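Protein Rv1364c/MT1410 (Mycobacterium tuberculosis, PDB 3KE6) probably combines a PP2C-type serine phosphatase domain and an anti-sigma factor kinase domain, RsbU-like and RsbW-like, to regulate a sigma factor. Local coordinates at residues L177-L190 against D247-P259. Residues are numbered along the deposited sequence; the frame is centred on the assembly and turned at random.
Sequences LNIGDAILFYTDGL and DDVTLLAMQRRAP. With MN (manganese (II) ion), chain F.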
ATOM      1  N   LEU A 177      -5.499 -12.879 -10.659  1.00 52.73           N
ATOM      2  CA  LEU A 177      -5.632 -11.518 -11.169  1.00 52.65           C
ATOM      3  C   LEU A 177      -4.603 -11.272 -12.265  1.00 52.27           C
ATOM      4  O   LEU A 177      -3.409 -11.441 -12.029  1.00 52.28           O
ATOM      5  CB  LEU A 177      -5.369 -10.507 -10.058  1.00 52.78           C
ATOM      6  CG  LEU A 177      -6.094 -10.617  -8.727  1.00 51.86           C
ATOM      7  CD1 LEU A 177      -5.585  -9.508  -7.805  1.00 47.59           C
ATOM      8  CD2 LEU A 177      -7.572 -10.509  -8.909  1.00 50.32           C
ATOM      9  N   ASN A 178      -5.048 -10.852 -13.444  1.00 52.18           N
ATOM     10  CA  ASN A 178      -4.127 -10.541 -14.543  1.00 52.41           C
ATOM     11  C   ASN A 178      -3.577  -9.126 -14.418  1.00 52.54           C
ATOM     12  O   ASN A 178      -3.885  -8.437 -13.449  1.00 53.42           O
ATOM     13  CB  ASN A 178      -4.825 -10.747 -15.874  1.00 52.47           C
ATOM     14  CG  ASN A 178      -5.120 -12.197 -16.131  1.00 53.68           C
ATOM     15  OD1 ASN A 178      -4.199 -13.004 -16.256  1.00 58.08           O
ATOM     16  ND2 ASN A 178      -6.401 -12.551 -16.183  1.00 51.70           N
ATOM     17  N   ILE A 179      -2.742  -8.684 -15.352  1.00 51.95           N
ATOM     18  CA  ILE A 179      -2.299  -7.294 -15.304  1.00 51.83           C
ATOM     19  C   ILE A 179      -3.504  -6.391 -15.621  1.00 51.97           C
ATOM     20  O   ILE A 179      -4.201  -6.603 -16.626  1.00 52.56           O
ATOM     21  CB  ILE A 179      -1.145  -6.989 -16.280  1.00 51.64           C
ATOM     22  CG1 ILE A 179       0.011  -7.991 -16.140  1.00 50.41           C
ATOM     23  CG2 ILE A 179      -0.630  -5.582 -16.046  1.00 51.50           C
ATOM     24  CD1 ILE A 179       0.659  -7.984 -14.814  1.00 47.04           C
ATOM     25  N   GLY A 180      -3.765  -5.411 -14.752  1.00 51.83           N
ATOM     26  CA  GLY A 180      -4.887  -4.475 -14.931  1.00 51.68           C
ATOM     27  C   GLY A 180      -6.125  -4.861 -14.139  1.00 51.64           C
ATOM     28  O   GLY A 180      -7.073  -4.088 -14.032  1.00 51.55           O
ATOM     29  N   ASP A 181      -6.131  -6.070 -13.592  1.00 51.64           N
ATOM     30  CA  ASP A 181      -7.232  -6.512 -12.760  1.00 51.96           C
ATOM     31  C   ASP A 181      -7.092  -5.846 -11.389  1.00 51.71           C
ATOM     32  O   ASP A 181      -6.019  -5.830 -10.829  1.00 51.05           O
ATOM     33  CB  ASP A 181      -7.222  -8.050 -12.600  1.00 52.19           C
ATOM     34  CG  ASP A 181      -7.906  -8.791 -13.749  1.00 53.66           C
ATOM     35  OD1 ASP A 181      -8.431  -8.154 -14.691  1.00 57.92           O
ATOM     36  OD2 ASP A 181      -7.933 -10.044 -13.690  1.00 57.22           O
ATOM     37  N   ALA A 182      -8.193  -5.319 -10.858  1.00 52.06           N
ATOM     38  CA  ALA A 182      -8.228  -4.745  -9.517  1.00 51.73           C
ATOM     39  C   ALA A 182      -9.179  -5.512  -8.576  1.00 51.78           C
ATOM     40  O   ALA A 182     -10.116  -6.189  -9.021  1.00 51.73           O
ATOM     41  CB  ALA A 182      -8.625  -3.287  -9.603  1.00 51.30           C
ATOM     42  N   ILE A 183      -8.928  -5.392  -7.276  1.00 51.58           N
ATOM     43  CA  ILE A 183      -9.765  -6.004  -6.259  1.00 51.91           C
ATOM     44  C   ILE A 183     -10.028  -5.029  -5.106  1.00 51.11           C
ATOM     45  O   ILE A 183      -9.134  -4.318  -4.679  1.00 49.73           O
ATOM     46  CB  ILE A 183      -9.108  -7.278  -5.717  1.00 52.12           C
ATOM     47  CG1 ILE A 183     -10.063  -8.009  -4.775  1.00 54.11           C
ATOM     48  CG2 ILE A 183      -7.836  -6.955  -4.981  1.00 52.19           C
ATOM     49  CD1 ILE A 183      -9.501  -9.318  -4.265  1.00 53.98           C
ATOM     50  N   LEU A 184     -11.264  -5.010  -4.611  1.00 51.12           N
ATOM     51  CA  LEU A 184     -11.705  -4.007  -3.637  1.00 51.39           C
ATOM     52  C   LEU A 184     -12.190  -4.622  -2.315  1.00 51.56           C
ATOM     53  O   LEU A 184     -13.270  -5.180  -2.225  1.00 51.80           O
ATOM     54  CB  LEU A 184     -12.808  -3.134  -4.251  1.00 51.00           C
ATOM     55  CG  LEU A 184     -12.406  -2.100  -5.322  1.00 52.74           C
ATOM     56  CD1 LEU A 184     -11.779  -2.724  -6.577  1.00 51.99           C
ATOM     57  CD2 LEU A 184     -13.597  -1.253  -5.733  1.00 51.22           C
ATOM     58  N   PHE A 185     -11.364  -4.513  -1.293  1.00 51.93           N
ATOM     59  CA  PHE A 185     -11.746  -4.838   0.073  1.00 51.77           C
ATOM     60  C   PHE A 185     -12.533  -3.650   0.633  1.00 51.28           C
ATOM     61  O   PHE A 185     -12.132  -2.495   0.446  1.00 51.16           O
ATOM     62  CB  PHE A 185     -10.482  -5.066   0.934  1.00 53.12           C
ATOM     63  CG  PHE A 185      -9.829  -6.425   0.748  1.00 54.76           C
ATOM     64  CD1 PHE A 185      -9.415  -7.166   1.848  1.00 57.92           C
ATOM     65  CD2 PHE A 185      -9.632  -6.965  -0.515  1.00 59.71           C
ATOM     66  CE1 PHE A 185      -8.824  -8.420   1.687  1.00 58.64           C
ATOM     67  CE2 PHE A 185      -9.057  -8.219  -0.676  1.00 59.53           C
ATOM     68  CZ  PHE A 185      -8.653  -8.947   0.428  1.00 58.80           C
ATOM     69  N   TYR A 186     -13.616  -3.924   1.350  1.00 50.72           N
ATOM     70  CA  TYR A 186     -14.470  -2.865   1.916  1.00 50.77           C
ATOM     71  C   TYR A 186     -15.163  -3.360   3.195  1.00 50.52           C
ATOM     72  O   TYR A 186     -15.233  -4.566   3.439  1.00 50.53           O
ATOM     73  CB  TYR A 186     -15.546  -2.455   0.898  1.00 50.57           C
ATOM     74  CG  TYR A 186     -16.381  -3.634   0.552  1.00 49.07           C
ATOM     75  CD1 TYR A 186     -17.553  -3.902   1.228  1.00 48.00           C
ATOM     76  CD2 TYR A 186     -15.938  -4.548  -0.378  1.00 51.06           C
ATOM     77  CE1 TYR A 186     -18.298  -5.036   0.936  1.00 50.51           C
ATOM     78  CE2 TYR A 186     -16.670  -5.674  -0.686  1.00 51.28           C
ATOM     79  CZ  TYR A 186     -17.848  -5.915  -0.021  1.00 50.11           C
ATOM     80  OH  TYR A 186     -18.562  -7.038  -0.313  1.00 51.06           O
ATOM     81  N   THR A 187     -15.703  -2.435   3.981  1.00 50.28           N
ATOM     82  CA  THR A 187     -16.496  -2.799   5.142  1.00 50.39           C
ATOM     83  C   THR A 187     -17.967  -2.614   4.817  1.00 50.97           C
ATOM     84  O   THR A 187     -18.311  -1.946   3.838  1.00 51.65           O
ATOM     85  CB  THR A 187     -16.131  -1.984   6.402  1.00 50.15           C
ATOM     86  OG1 THR A 187     -16.020  -0.592   6.076  1.00 49.63           O
ATOM     87  CG2 THR A 187     -14.833  -2.494   6.995  1.00 48.06           C
ATOM     88  N   ASP A 188     -18.822  -3.200   5.657  1.00 50.96           N
ATOM     89  CA  ASP A 188     -20.263  -3.213   5.443  1.00 50.88           C
ATOM     90  C   ASP A 188     -20.877  -1.815   5.421  1.00 50.84           C
ATOM     91  O   ASP A 188     -21.993  -1.618   4.918  1.00 50.58           O
ATOM     92  CB  ASP A 188     -20.975  -4.124   6.478  1.00 51.05           C
ATOM     93  CG  ASP A 188     -20.780  -3.680   7.939  1.00 53.14           C
ATOM     94  OD1 ASP A 188     -20.217  -2.596   8.212  1.00 61.25           O
ATOM     95  OD2 ASP A 188     -21.192  -4.446   8.836  1.00 55.56           O
ATOM     96  N   GLY A 189     -20.147  -0.845   5.957  1.00 50.88           N
ATOM     97  CA  GLY A 189     -20.586   0.542   5.911  1.00 51.11           C
ATOM     98  C   GLY A 189     -20.763   1.041   4.494  1.00 50.98           C
ATOM     99  O   GLY A 189     -21.584   1.914   4.241  1.00 50.99           O
ATOM    100  N   LEU A 190     -19.998   0.480   3.566  1.00 50.97           N
ATOM    101  CA  LEU A 190     -20.051   0.910   2.180  1.00 51.38           C
ATOM    102  C   LEU A 190     -21.349   0.497   1.512  1.00 51.79           C
ATOM    103  O   LEU A 190     -21.891   1.239   0.697  1.00 52.34           O
ATOM    104  CB  LEU A 190     -18.859   0.342   1.410  1.00 51.25           C
ATOM    105  CG  LEU A 190     -18.572   0.924   0.027  1.00 50.54           C
ATOM    106  CD1 LEU A 190     -18.499   2.458   0.017  1.00 46.52           C
ATOM    107  CD2 LEU A 190     -17.286   0.319  -0.476  1.00 50.61           C
ATOM    108  N   ASP A 247     -22.292   4.062   9.417  1.00 54.63           N
ATOM    109  CA  ASP A 247     -21.347   3.175  10.111  1.00 54.34           C
ATOM    110  C   ASP A 247     -19.949   3.709   9.765  1.00 53.78           C
ATOM    111  O   ASP A 247     -19.812   4.768   9.141  1.00 53.97           O
ATOM    112  CB  ASP A 247     -21.550   1.702   9.650  1.00 53.91           C
ATOM    113  CG  ASP A 247     -20.835   0.667  10.555  1.00 54.81           C
ATOM    114  OD1 ASP A 247     -20.224   1.087  11.563  1.00 55.76           O
ATOM    115  OD2 ASP A 247     -20.840  -0.573  10.263  1.00 57.18           O
ATOM    116  N   ASP A 248     -18.910   3.005  10.186  1.00 52.96           N
ATOM    117  CA  ASP A 248     -17.584   3.243   9.653  1.00 52.26           C
ATOM    118  C   ASP A 248     -17.565   2.749   8.213  1.00 51.34           C
ATOM    119  O   ASP A 248     -18.292   1.810   7.878  1.00 51.13           O
ATOM    120  CB  ASP A 248     -16.541   2.497  10.478  1.00 52.58           C
ATOM    121  CG  ASP A 248     -16.452   3.001  11.897  1.00 54.41           C
ATOM    122  OD1 ASP A 248     -16.272   4.220  12.077  1.00 57.34           O
ATOM    123  OD2 ASP A 248     -16.561   2.181  12.833  1.00 59.58           O
ATOM    124  N   VAL A 249     -16.760   3.389   7.365  1.00 50.24           N
ATOM    125  CA  VAL A 249     -16.595   2.964   5.970  1.00 49.70           C
ATOM    126  C   VAL A 249     -15.110   2.937   5.601  1.00 49.18           C
ATOM    127  O   VAL A 249     -14.359   3.890   5.858  1.00 48.92           O
ATOM    128  CB  VAL A 249     -17.361   3.865   4.954  1.00 49.68           C
ATOM    129  CG1 VAL A 249     -17.307   3.253   3.540  1.00 48.42           C
ATOM    130  CG2 VAL A 249     -18.801   4.042   5.378  1.00 49.25           C
ATOM    131  N   THR A 250     -14.697   1.819   5.015  1.00 48.10           N
ATOM    132  CA  THR A 250     -13.315   1.593   4.693  1.00 47.95           C
ATOM    133  C   THR A 250     -13.296   0.897   3.374  1.00 47.28           C
ATOM    134  O   THR A 250     -14.001  -0.092   3.189  1.00 46.99           O
ATOM    135  CB  THR A 250     -12.621   0.704   5.752  1.00 48.30           C
ATOM    136  OG1 THR A 250     -12.944   1.180   7.068  1.00 47.91           O
ATOM    137  CG2 THR A 250     -11.106   0.720   5.559  1.00 47.17           C
ATOM    138  N   LEU A 251     -12.519   1.444   2.446  1.00 46.75           N
ATOM    139  CA  LEU A 251     -12.346   0.849   1.130  1.00 46.77           C
ATOM    140  C   LEU A 251     -10.845   0.784   0.826  1.00 46.47           C
ATOM    141  O   LEU A 251     -10.119   1.766   0.973  1.00 45.47           O
ATOM    142  CB  LEU A 251     -13.111   1.652   0.086  1.00 46.43           C
ATOM    143  CG  LEU A 251     -12.907   1.276  -1.376  1.00 46.56           C
ATOM    144  CD1 LEU A 251     -13.279  -0.169  -1.645  1.00 43.18           C
ATOM    145  CD2 LEU A 251     -13.724   2.215  -2.225  1.00 46.56           C
ATOM    146  N   LEU A 252     -10.381  -0.403   0.466  1.00 46.79           N
ATOM    147  CA  LEU A 252      -8.965  -0.639   0.248  1.00 47.03           C
ATOM    148  C   LEU A 252      -8.853  -1.349  -1.068  1.00 47.25           C
ATOM    149  O   LEU A 252      -9.328  -2.473  -1.197  1.00 47.54           O
ATOM    150  CB  LEU A 252      -8.384  -1.497   1.365  1.00 46.62           C
ATOM    151  CG  LEU A 252      -6.958  -1.972   1.125  1.00 47.07           C
ATOM    152  CD1 LEU A 252      -5.961  -0.781   1.214  1.00 44.28           C
ATOM    153  CD2 LEU A 252      -6.639  -3.055   2.122  1.00 46.62           C
ATOM    154  N   ALA A 253      -8.256  -0.682  -2.053  1.00 47.80           N
ATOM    155  CA  ALA A 253      -8.274  -1.169  -3.428  1.00 47.71           C
ATOM    156  C   ALA A 253      -6.861  -1.383  -3.888  1.00 48.37           C
ATOM    157  O   ALA A 253      -5.957  -0.623  -3.527  1.00 48.11           O
ATOM    158  CB  ALA A 253      -8.954  -0.178  -4.322  1.00 47.87           C
ATOM    159  N   MET A 254      -6.670  -2.436  -4.672  1.00 49.18           N
ATOM    160  CA  MET A 254      -5.406  -2.669  -5.318  1.00 49.97           C
ATOM    161  C   MET A 254      -5.581  -3.210  -6.721  1.00 49.58           C
ATOM    162  O   MET A 254      -6.415  -4.067  -6.952  1.00 49.36           O
ATOM    163  CB  MET A 254      -4.534  -3.573  -4.452  1.00 50.77           C
ATOM    164  CG  MET A 254      -4.664  -5.027  -4.677  1.00 56.61           C
ATOM    165  SD  MET A 254      -3.527  -5.580  -5.961  1.00 69.81           S
ATOM    166  CE  MET A 254      -3.716  -7.341  -5.670  1.00 55.75           C
ATOM    167  N   GLN A 255      -4.810  -2.677  -7.662  1.00 49.59           N
ATOM    168  CA  GLN A 255      -4.819  -3.173  -9.022  1.00 49.46           C
ATOM    169  C   GLN A 255      -3.463  -3.765  -9.288  1.00 49.93           C
ATOM    170  O   GLN A 255      -2.438  -3.181  -8.934  1.00 49.05           O
ATOM    171  CB  GLN A 255      -5.099  -2.053 -10.014  1.00 49.24           C
ATOM    172  CG  GLN A 255      -4.839  -2.442 -11.455  1.00 49.20           C
ATOM    173  CD  GLN A 255      -5.176  -1.344 -12.452  1.00 49.53           C
ATOM    174  OE1 GLN A 255      -5.998  -1.537 -13.340  1.00 47.71           O
ATOM    175  NE2 GLN A 255      -4.523  -0.198 -12.323  1.00 46.78           N
ATOM    176  N   ARG A 256      -3.455  -4.925  -9.924  1.00 50.50           N
ATOM    177  CA  ARG A 256      -2.211  -5.531 -10.352  1.00 51.18           C
ATOM    178  C   ARG A 256      -1.697  -4.765 -11.564  1.00 51.21           C
ATOM    179  O   ARG A 256      -2.483  -4.360 -12.425  1.00 51.46           O
ATOM    180  CB  ARG A 256      -2.417  -7.010 -10.680  1.00 50.97           C
ATOM    181  CG  ARG A 256      -1.136  -7.813 -10.670  1.00 50.47           C
ATOM    182  CD  ARG A 256      -1.351  -9.292 -10.941  1.00 51.89           C
ATOM    183  NE  ARG A 256      -0.063  -9.987 -10.985  1.00 55.62           N
ATOM    184  CZ  ARG A 256       0.345 -10.856 -11.916  1.00 56.62           C
ATOM    185  NH1 ARG A 256       1.557 -11.391 -11.793  1.00 53.57           N
ATOM    186  NH2 ARG A 256      -0.434 -11.226 -12.939  1.00 57.86           N
ATOM    187  N   ARG A 257      -0.383  -4.574 -11.622  1.00 51.53           N
ATOM    188  CA  ARG A 257       0.278  -3.898 -12.746  1.00 52.20           C
ATOM    189  C   ARG A 257       1.546  -4.625 -13.137  1.00 51.90           C
ATOM    190  O   ARG A 257       2.123  -5.367 -12.329  1.00 51.57           O
ATOM    191  CB  ARG A 257       0.665  -2.483 -12.341  1.00 51.78           C
ATOM    192  CG  ARG A 257       1.447  -2.467 -11.027  1.00 55.13           C
ATOM    193  CD  ARG A 257       1.929  -1.112 -10.688  1.00 55.10           C
ATOM    194  NE  ARG A 257       2.885  -0.613 -11.667  1.00 58.91           N
ATOM    195  CZ  ARG A 257       3.158   0.674 -11.854  1.00 59.26           C
ATOM    196  NH1 ARG A 257       2.551   1.608 -11.128  1.00 59.29           N
ATOM    197  NH2 ARG A 257       4.040   1.024 -12.775  1.00 58.86           N
ATOM    198  N   ALA A 258       1.982  -4.392 -14.374  1.00 52.17           N
ATOM    199  CA  ALA A 258       3.341  -4.753 -14.806  1.00 52.25           C
ATOM    200  C   ALA A 258       4.382  -3.856 -14.096  1.00 51.96           C
ATOM    201  O   ALA A 258       4.246  -2.635 -14.077  1.00 51.67           O
ATOM    202  CB  ALA A 258       3.471  -4.611 -16.293  1.00 51.09           C
ATOM    203  N   PRO A 259       5.429  -4.456 -13.531  1.00 52.43           N
ATOM    204  CA  PRO A 259       6.477  -3.652 -12.867  1.00 52.85           C
ATOM    205  C   PRO A 259       7.276  -2.746 -13.796  1.00 53.12           C
ATOM    206  O   PRO A 259       7.664  -3.135 -14.897  1.00 54.34           O
ATOM    207  CB  PRO A 259       7.396  -4.708 -12.244  1.00 52.93           C
ATOM    208  CG  PRO A 259       7.186  -5.930 -13.074  1.00 52.89           C
ATOM    209  CD  PRO A 259       5.722  -5.898 -13.451  1.00 52.88           C
TER
HETATM  210 MN    MN F   2     -19.793  -2.200  10.352  1.00 73.68          MN
HETATM  211  O   HOH W   1     -21.561  -3.333  11.026  1.00 73.09           O
HETATM  212  O   HOH W   2     -19.749  -1.157  12.305  1.00 70.76           O
HETATM  213  O   HOH W   3     -18.406  -0.683   9.524  1.00 72.84           O
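Asp188 and Asp247 meet across one manganese ion at the end of an antiparallel strand pair. Asp188 OD1 lies 2.2 Å from the manganese and Asp247 OD2 lies 1.9 Å from it. The two side chains approach nearly at right angles, with their carboxylate planes turned 47° apart. CG of Asp188 sits over the backbone, flanked by its N and carbonyl carbon (chi1 61°), which brings OD1 to the metal. Three waters and Asp71 complete the shell. Water 1 also donates to Asp188 OD2.

Backbone bonds join strands 182-186 and 249-256. Ile183 pairs with Met254 and Phe185 with Leu252, each through two N-H...O bonds. Arg256 N to Asp181 O and Thr187 N to Thr250 O continue the ladder at its two ends. In the same Thr187-Thr250 pair, Thr250 N returns a weak bond of 2.9 Å to the side-chain OG1 of Thr187. Asp54 takes hydrogen bonds from both threonine hydroxyls.

The pair belongs to one sheet of the PP2C-like beta-sandwich, whose metal site lies at one end of the sheets. Phe185, Leu252 and Met254 point to strand 64-71 of the facing sheet. Leu251 and Ala253 pack on helix 227-241.

Apolar contacts run along both faces. Leu177 CD1 and Met254 CE meet tip to tip at 3.6 Å. The methionine chain bends at chi2 (89°), beyond CG, on its way to Leu177. Its CG touches Ile183 CG2 at 3.7 Å. On the helix side, Leu251 CD1 reaches Leu184 CB. The Leu190 and Val249 side chains lie crosswise, and CD1 of Leu190 touches CG1 of Val249 at 3.8 Å.

Arg256 extends along the 178-181 turn. Its NH2 gives Leu177 O a weak bond of 3.1 Å, Ile179 CD1 lies over one guanidinium face, and NH1 bonds to Phe129 O.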